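Local coordinates for sugar isomerase (Sinorhizobium meliloti, PDB 3QC0), which binds a zinc ion in a xylose isomerase-like TIM barrel and probably acts as a sugar isomerase, at residues M221-R233 against V263-C275. Numbering follows the deposited sequence.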
HETATM    1  N   MSE A 221      -3.495 -18.018   4.226  1.00 19.57           N
HETATM    2  CA  MSE A 221      -4.280 -18.996   3.537  1.00 20.12           C
HETATM    3  C   MSE A 221      -5.664 -18.397   3.276  1.00 20.49           C
HETATM    4  O   MSE A 221      -6.244 -17.715   4.134  1.00 20.01           O
HETATM    5  CB  MSE A 221      -4.397 -20.238   4.427  1.00 20.79           C
HETATM    6  CG  MSE A 221      -5.235 -21.369   3.889  1.00 22.49           C
HETATM    7 SE   MSE A 221      -4.661 -22.168   2.236  0.75 20.62          SE
HETATM    8  CE  MSE A 221      -3.048 -22.991   3.049  1.00 22.21           C
HETATM    9  N   MSE A 222      -6.204 -18.686   2.119  1.00 19.86           N
HETATM   10  CA  MSE A 222      -7.522 -18.191   1.740  1.00 20.44           C
HETATM   11  C   MSE A 222      -8.547 -18.525   2.802  1.00 21.09           C
HETATM   12  O   MSE A 222      -8.691 -19.679   3.180  1.00 21.89           O
HETATM   13  CB  MSE A 222      -7.996 -18.814   0.438  1.00 20.65           C
HETATM   14  CG  MSE A 222      -7.239 -18.438  -0.778  1.00 18.78           C
HETATM   15 SE   MSE A 222      -5.598 -19.453  -1.087  0.75 16.84          SE
HETATM   16  CE  MSE A 222      -6.256 -21.235  -1.166  1.00 17.82           C
ATOM     17  N   GLY A 223      -9.288 -17.528   3.261  1.00 20.02           N
ATOM     18  CA  GLY A 223     -10.285 -17.679   4.314  1.00 20.78           C
ATOM     19  C   GLY A 223      -9.813 -17.350   5.716  1.00 20.64           C
ATOM     20  O   GLY A 223     -10.644 -17.235   6.630  1.00 22.21           O
ATOM     21  N   ASP A 224      -8.509 -17.231   5.918  1.00 20.18           N
ATOM     22  CA  ASP A 224      -7.971 -16.872   7.218  1.00 20.63           C
ATOM     23  C   ASP A 224      -7.915 -15.359   7.370  1.00 20.43           C
ATOM     24  O   ASP A 224      -7.697 -14.850   8.488  1.00 20.10           O
ATOM     25  CB  ASP A 224      -6.562 -17.449   7.433  1.00 20.08           C
ATOM     26  CG  ASP A 224      -6.554 -18.947   7.787  1.00 22.43           C
ATOM     27  OD1 ASP A 224      -7.649 -19.526   7.992  1.00 23.86           O
ATOM     28  OD2 ASP A 224      -5.430 -19.483   7.938  1.00 22.46           O
ATOM     29  N   GLY A 225      -8.095 -14.630   6.258  1.00 19.68           N
ATOM     30  CA  GLY A 225      -8.023 -13.159   6.288  1.00 19.22           C
ATOM     31  C   GLY A 225      -9.328 -12.506   5.871  1.00 18.29           C
ATOM     32  O   GLY A 225     -10.399 -13.080   6.022  1.00 19.51           O
ATOM     33  N   VAL A 226      -9.219 -11.286   5.329  1.00 16.61           N
ATOM     34  CA  VAL A 226     -10.348 -10.392   5.113  1.00 16.70           C
ATOM     35  C   VAL A 226     -10.698 -10.107   3.674  1.00 16.10           C
ATOM     36  O   VAL A 226     -11.605  -9.307   3.413  1.00 17.31           O
ATOM     37  CB  VAL A 226     -10.104  -9.042   5.816  1.00 16.96           C
ATOM     38  CG1 VAL A 226      -9.913  -9.270   7.300  1.00 22.05           C
ATOM     39  CG2 VAL A 226      -8.968  -8.265   5.146  1.00 18.40           C
ATOM     40  N   ILE A 227     -10.004 -10.705   2.720  1.00 16.78           N
ATOM     41  CA  ILE A 227     -10.282 -10.406   1.321  1.00 16.06           C
ATOM     42  C   ILE A 227     -11.573 -11.055   0.875  1.00 17.59           C
ATOM     43  O   ILE A 227     -11.831 -12.210   1.172  1.00 17.63           O
ATOM     44  CB  ILE A 227      -9.125 -10.857   0.386  1.00 16.25           C
ATOM     45  CG1 ILE A 227      -7.817 -10.125   0.763  1.00 13.72           C
ATOM     46  CG2 ILE A 227      -9.498 -10.623  -1.088  1.00 15.78           C
ATOM     47  CD1 ILE A 227      -6.627 -10.450  -0.123  1.00 14.17           C
ATOM     48  N   ASP A 228     -12.389 -10.307   0.153  1.00 17.02           N
ATOM     49  CA  ASP A 228     -13.602 -10.848  -0.460  1.00 18.71           C
ATOM     50  C   ASP A 228     -13.196 -11.602  -1.718  1.00 18.50           C
ATOM     51  O   ASP A 228     -13.397 -11.113  -2.844  1.00 17.62           O
ATOM     52  CB  ASP A 228     -14.544  -9.687  -0.747  1.00 20.10           C
ATOM     53  CG  ASP A 228     -15.857 -10.092  -1.416  1.00 21.04           C
ATOM     54  OD1 ASP A 228     -16.152 -11.294  -1.569  1.00 21.91           O
ATOM     55  OD2 ASP A 228     -16.633  -9.155  -1.811  1.00 24.06           O
ATOM     56  N   LEU A 229     -12.591 -12.792  -1.505  1.00 18.24           N
ATOM     57  CA  LEU A 229     -12.067 -13.619  -2.601  1.00 18.64           C
ATOM     58  C   LEU A 229     -13.180 -13.961  -3.584  1.00 18.74           C
ATOM     59  O   LEU A 229     -13.002 -13.854  -4.811  1.00 19.98           O
ATOM     60  CB  LEU A 229     -11.380 -14.868  -2.048  1.00 18.79           C
ATOM     61  CG  LEU A 229     -10.105 -14.608  -1.252  1.00 17.14           C
ATOM     62  CD1 LEU A 229      -9.670 -15.848  -0.430  1.00 18.02           C
ATOM     63  CD2 LEU A 229      -8.969 -14.094  -2.183  1.00 18.59           C
ATOM     64  N   LYS A 230     -14.330 -14.356  -3.056  1.00 20.16           N
ATOM     65  CA  LYS A 230     -15.483 -14.724  -3.871  1.00 22.53           C
ATOM     66  C   LYS A 230     -15.876 -13.574  -4.791  1.00 21.22           C
ATOM     67  O   LYS A 230     -16.082 -13.757  -5.982  1.00 22.26           O
ATOM     68  CB  LYS A 230     -16.645 -15.132  -2.949  1.00 24.81           C
ATOM     69  CG  LYS A 230     -17.995 -15.474  -3.559  1.00 32.14           C
ATOM     70  CD  LYS A 230     -19.128 -15.459  -2.426  1.00 37.82           C
ATOM     71  CE  LYS A 230     -20.297 -16.441  -2.641  1.00 42.98           C
ATOM     72  NZ  LYS A 230     -21.113 -16.748  -1.371  1.00 44.42           N
ATOM     73  N   GLY A 231     -15.976 -12.369  -4.226  1.00 21.09           N
ATOM     74  CA  GLY A 231     -16.350 -11.194  -4.999  1.00 19.99           C
ATOM     75  C   GLY A 231     -15.363 -10.815  -6.101  1.00 20.18           C
ATOM     76  O   GLY A 231     -15.741 -10.489  -7.222  1.00 19.53           O
ATOM     77  N   ILE A 232     -14.079 -10.851  -5.782  1.00 18.18           N
ATOM     78  CA  ILE A 232     -13.058 -10.553  -6.760  1.00 17.08           C
ATOM     79  C   ILE A 232     -13.152 -11.591  -7.911  1.00 18.32           C
ATOM     80  O   ILE A 232     -13.115 -11.222  -9.088  1.00 19.64           O
ATOM     81  CB  ILE A 232     -11.647 -10.527  -6.131  1.00 16.56           C
ATOM     82  CG1 ILE A 232     -11.498  -9.305  -5.179  1.00 16.41           C
ATOM     83  CG2 ILE A 232     -10.550 -10.535  -7.209  1.00 17.83           C
ATOM     84  CD1 ILE A 232     -10.184  -9.280  -4.397  1.00 17.12           C
ATOM     85  N   ARG A 233     -13.262 -12.874  -7.560  1.00 18.35           N
ATOM     86  CA  ARG A 233     -13.296 -13.931  -8.590  1.00 19.10           C
ATOM     87  C   ARG A 233     -14.521 -13.763  -9.458  1.00 20.05           C
ATOM     88  O   ARG A 233     -14.418 -13.963 -10.666  1.00 21.95           O
ATOM     89  CB  ARG A 233     -13.254 -15.313  -7.996  1.00 19.21           C
ATOM     90  CG  ARG A 233     -13.330 -16.435  -9.055  1.00 20.54           C
ATOM     91  CD  ARG A 233     -12.099 -16.494  -9.946  1.00 20.93           C
ATOM     92  NE  ARG A 233     -12.282 -17.470 -11.038  1.00 20.69           N
ATOM     93  CZ  ARG A 233     -11.340 -17.783 -11.919  1.00 23.72           C
ATOM     94  NH1 ARG A 233     -10.130 -17.233 -11.861  1.00 22.60           N
ATOM     95  NH2 ARG A 233     -11.614 -18.660 -12.889  1.00 25.20           N
ATOM     96  N   VAL A 263      -0.329 -28.635   3.662  1.00 27.84           N
ATOM     97  CA  VAL A 263      -0.522 -27.288   3.058  1.00 25.82           C
ATOM     98  C   VAL A 263      -1.388 -27.413   1.812  1.00 25.92           C
ATOM     99  O   VAL A 263      -2.373 -26.705   1.663  1.00 25.76           O
ATOM    100  CB  VAL A 263       0.795 -26.634   2.697  1.00 24.98           C
ATOM    101  CG1 VAL A 263       0.552 -25.254   2.041  1.00 25.33           C
ATOM    102  CG2 VAL A 263       1.683 -26.483   3.924  1.00 25.39           C
ATOM    103  N   ILE A 264      -1.051 -28.361   0.929  1.00 26.87           N
ATOM    104  CA  ILE A 264      -1.774 -28.490  -0.335  1.00 26.58           C
ATOM    105  C   ILE A 264      -3.206 -29.008  -0.128  1.00 28.20           C
ATOM    106  O   ILE A 264      -4.157 -28.542  -0.786  1.00 27.27           O
ATOM    107  CB  ILE A 264      -1.025 -29.376  -1.351  1.00 26.36           C
ATOM    108  CG1 ILE A 264       0.347 -28.797  -1.664  1.00 27.04           C
ATOM    109  CG2 ILE A 264      -1.855 -29.538  -2.609  1.00 25.22           C
ATOM    110  CD1 ILE A 264       0.337 -27.345  -2.204  1.00 25.94           C
ATOM    111  N   ALA A 265      -3.367 -29.951   0.802  1.00 29.42           N
ATOM    112  CA  ALA A 265      -4.700 -30.361   1.219  1.00 30.11           C
ATOM    113  C   ALA A 265      -5.544 -29.175   1.670  1.00 29.36           C
ATOM    114  O   ALA A 265      -6.723 -29.065   1.266  1.00 28.81           O
ATOM    115  CB  ALA A 265      -4.619 -31.421   2.360  1.00 31.35           C
ATOM    116  N   THR A 266      -4.943 -28.290   2.480  1.00 27.15           N
ATOM    117  CA  THR A 266      -5.660 -27.108   2.994  1.00 26.57           C
ATOM    118  C   THR A 266      -5.944 -26.160   1.830  1.00 25.71           C
ATOM    119  O   THR A 266      -7.065 -25.638   1.741  1.00 25.39           O
ATOM    120  CB  THR A 266      -4.864 -26.429   4.118  1.00 25.77           C
ATOM    121  OG1 THR A 266      -4.576 -27.408   5.155  1.00 27.92           O
ATOM    122  CG2 THR A 266      -5.598 -25.195   4.697  1.00 24.27           C
ATOM    123  N   CYS A 267      -4.990 -25.960   0.909  1.00 25.71           N
ATOM    124  CA  CYS A 267      -5.293 -25.143  -0.277  1.00 25.53           C
ATOM    125  C   CYS A 267      -6.489 -25.672  -1.029  1.00 25.76           C
ATOM    126  O   CYS A 267      -7.309 -24.911  -1.470  1.00 24.45           O
ATOM    127  CB  CYS A 267      -4.142 -25.003  -1.279  1.00 25.45           C
ATOM    128  SG  CYS A 267      -2.677 -24.249  -0.658  1.00 26.29           S
ATOM    129  N   VAL A 268      -6.598 -26.983  -1.223  1.00 26.00           N
ATOM    130  CA  VAL A 268      -7.749 -27.500  -1.959  1.00 27.08           C
ATOM    131  C   VAL A 268      -9.068 -27.265  -1.200  1.00 27.15           C
ATOM    132  O   VAL A 268     -10.070 -26.895  -1.799  1.00 26.91           O
ATOM    133  CB  VAL A 268      -7.597 -29.020  -2.260  1.00 27.93           C
ATOM    134  CG1 VAL A 268      -8.923 -29.611  -2.751  1.00 28.95           C
ATOM    135  CG2 VAL A 268      -6.467 -29.252  -3.264  1.00 28.39           C
ATOM    136  N   GLU A 269      -9.057 -27.485   0.118  1.00 27.37           N
ATOM    137  CA  GLU A 269     -10.248 -27.289   0.938  1.00 27.63           C
ATOM    138  C   GLU A 269     -10.677 -25.825   0.886  1.00 26.98           C
ATOM    139  O   GLU A 269     -11.866 -25.514   0.696  1.00 27.15           O
ATOM    140  CB  GLU A 269      -9.979 -27.698   2.389  1.00 28.25           C
ATOM    141  CG  GLU A 269     -11.143 -27.555   3.318  1.00 29.63           C
ATOM    142  CD  GLU A 269     -12.304 -28.491   3.013  1.00 28.97           C
ATOM    143  OE1 GLU A 269     -12.089 -29.511   2.403  1.00 37.57           O
ATOM    144  OE2 GLU A 269     -13.431 -28.204   3.424  1.00 26.69           O
ATOM    145  N   ARG A 270      -9.708 -24.934   1.062  1.00 26.05           N
ATOM    146  CA  ARG A 270     -10.033 -23.489   1.129  1.00 25.52           C
ATOM    147  C   ARG A 270     -10.419 -22.961  -0.240  1.00 25.89           C
ATOM    148  O   ARG A 270     -11.272 -22.098  -0.354  1.00 26.41           O
ATOM    149  CB  ARG A 270      -8.885 -22.695   1.691  1.00 24.20           C
ATOM    150  CG  ARG A 270      -8.551 -22.959   3.171  1.00 25.01           C
ATOM    151  CD  ARG A 270      -9.744 -22.872   4.122  1.00 24.38           C
ATOM    152  NE  ARG A 270      -9.303 -23.030   5.514  1.00 28.91           N
ATOM    153  CZ  ARG A 270      -8.800 -22.061   6.270  1.00 28.76           C
ATOM    154  NH1 ARG A 270      -8.652 -20.824   5.785  1.00 26.71           N
ATOM    155  NH2 ARG A 270      -8.429 -22.327   7.524  1.00 32.55           N
ATOM    156  N   TYR A 271      -9.795 -23.479  -1.290  1.00 27.01           N
ATOM    157  CA  TYR A 271     -10.236 -23.208  -2.651  1.00 26.68           C
ATOM    158  C   TYR A 271     -11.693 -23.594  -2.873  1.00 28.54           C
ATOM    159  O   TYR A 271     -12.479 -22.839  -3.464  1.00 27.69           O
ATOM    160  CB  TYR A 271      -9.351 -23.996  -3.634  1.00 27.81           C
ATOM    161  CG  TYR A 271      -9.852 -23.964  -5.051  1.00 27.17           C
ATOM    162  CD1 TYR A 271      -9.879 -22.765  -5.782  1.00 25.53           C
ATOM    163  CD2 TYR A 271     -10.268 -25.132  -5.685  1.00 28.95           C
ATOM    164  CE1 TYR A 271     -10.332 -22.741  -7.105  1.00 26.34           C
ATOM    165  CE2 TYR A 271     -10.714 -25.129  -7.006  1.00 29.37           C
ATOM    166  CZ  TYR A 271     -10.735 -23.952  -7.712  1.00 28.86           C
ATOM    167  OH  TYR A 271     -11.189 -24.010  -9.007  1.00 29.00           O
ATOM    168  N   ARG A 272     -12.062 -24.800  -2.433  1.00 28.24           N
ATOM    169  CA  ARG A 272     -13.452 -25.230  -2.497  1.00 29.92           C
ATOM    170  C   ARG A 272     -14.397 -24.300  -1.734  1.00 29.83           C
ATOM    171  O   ARG A 272     -15.467 -23.987  -2.237  1.00 30.61           O
ATOM    172  CB  ARG A 272     -13.609 -26.683  -1.972  1.00 30.70           C
ATOM    173  CG  ARG A 272     -12.993 -27.713  -2.874  1.00 30.05           C
ATOM    174  CD  ARG A 272     -12.940 -29.100  -2.191  1.00 30.92           C
ATOM    175  NE  ARG A 272     -14.288 -29.573  -1.870  1.00 30.17           N
ATOM    176  CZ  ARG A 272     -15.094 -30.190  -2.744  1.00 32.96           C
ATOM    177  NH1 ARG A 272     -14.692 -30.409  -4.000  1.00 35.19           N
ATOM    178  NH2 ARG A 272     -16.304 -30.575  -2.377  1.00 32.92           N
ATOM    179  N   ASN A 273     -14.022 -23.883  -0.531  1.00 29.68           N
ATOM    180  CA  ASN A 273     -14.972 -23.182   0.361  1.00 30.75           C
ATOM    181  C   ASN A 273     -14.962 -21.676   0.310  1.00 32.20           C
ATOM    182  O   ASN A 273     -15.990 -21.053   0.600  1.00 31.55           O
ATOM    183  CB  ASN A 273     -14.734 -23.567   1.822  1.00 30.53           C
ATOM    184  CG  ASN A 273     -14.804 -25.060   2.063  1.00 31.43           C
ATOM    185  OD1 ASN A 273     -15.434 -25.816   1.295  1.00 26.86           O
ATOM    186  ND2 ASN A 273     -14.145 -25.507   3.150  1.00 31.86           N
ATOM    187  N   CYS A 274     -13.808 -21.094   0.021  1.00 33.73           N
ATOM    188  CA  CYS A 274     -13.550 -19.705   0.386  1.00 36.15           C
ATOM    189  C   CYS A 274     -13.199 -18.842  -0.789  1.00 37.45           C
ATOM    190  O   CYS A 274     -12.771 -17.709  -0.559  1.00 37.28           O
ATOM    191  CB  CYS A 274     -12.368 -19.618   1.382  1.00 35.93           C
ATOM    192  SG  CYS A 274     -12.538 -20.604   2.893  1.00 39.77           S
ATOM    193  N   CYS A 275     -13.382 -19.331  -2.019  1.00 39.57           N
ATOM    194  CA  CYS A 275     -12.883 -18.653  -3.219  0.81 39.75           C
ATOM    195  C   CYS A 275     -13.949 -18.516  -4.300  1.00 41.31           C
ATOM    196  O   CYS A 275     -14.908 -19.310  -4.346  1.00 43.34           O
ATOM    197  CB  CYS A 275     -11.688 -19.412  -3.805  0.81 39.44           C
ATOM    198  SG  CYS A 275     -10.243 -19.439  -2.734  0.81 33.70           S
ATOM    199  OXT CYS A 275     -13.819 -17.639  -5.167  1.00 41.06           O
TER
HETATM  200  O   HOH W   1     -14.753 -14.991  -0.157  1.00 29.42           O
HETATM  201  O   HOH W   2     -16.705 -16.674  -6.735  1.00 46.73           O
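Arg270 reaches from helix 260-274 to the beta turn of residues 221-224 and holds it by three hydrogen bonds. Arg270 NH1 donates to Met222 O at 2.8 Å, arriving above the carbonyl plane. Arg270 NH1 also bonds Asp224 OD1 at 2.7 Å, and Arg270 NH2 bonds the same oxygen at 2.9 Å. This is an end-on salt bridge with both nitrogens on one carboxylate atom. OD1 lies in the guanidinium plane, while the carboxylate is turned 70° against it. Met221 CG lies over one face of the guanidinium.

The tight part is the pair of selenomethionines. With CG trans to the backbone N (chi1 178°) and bends at chi2 and chi3, Met221 brings CE to Thr266 CG2, 3.8 Å away, and beside Cys267 SG. Met222 turns CE toward the Cys267 carbonyl. Val247 of strand 245-247 touches both Met222 and Cys267 from the barrel side.

The carboxylate side is looser and wetter. Leu229 CB meets Cys274 O at 3.5 Å. Water 1 joins Lys230 N to Cys274 O, and water 2 joins Lys230 O to Cys275 OXT; the water bonds to Cys274 and Cys275 are weak. Lys230 is solvent-exposed.

Met222 lies about 8 Å, side chain to side chain, from the zinc ligand Glu248. The arrangement packs the loop after strand 200-205 and the start of helix 229-238 against the last helix of a TIM barrel.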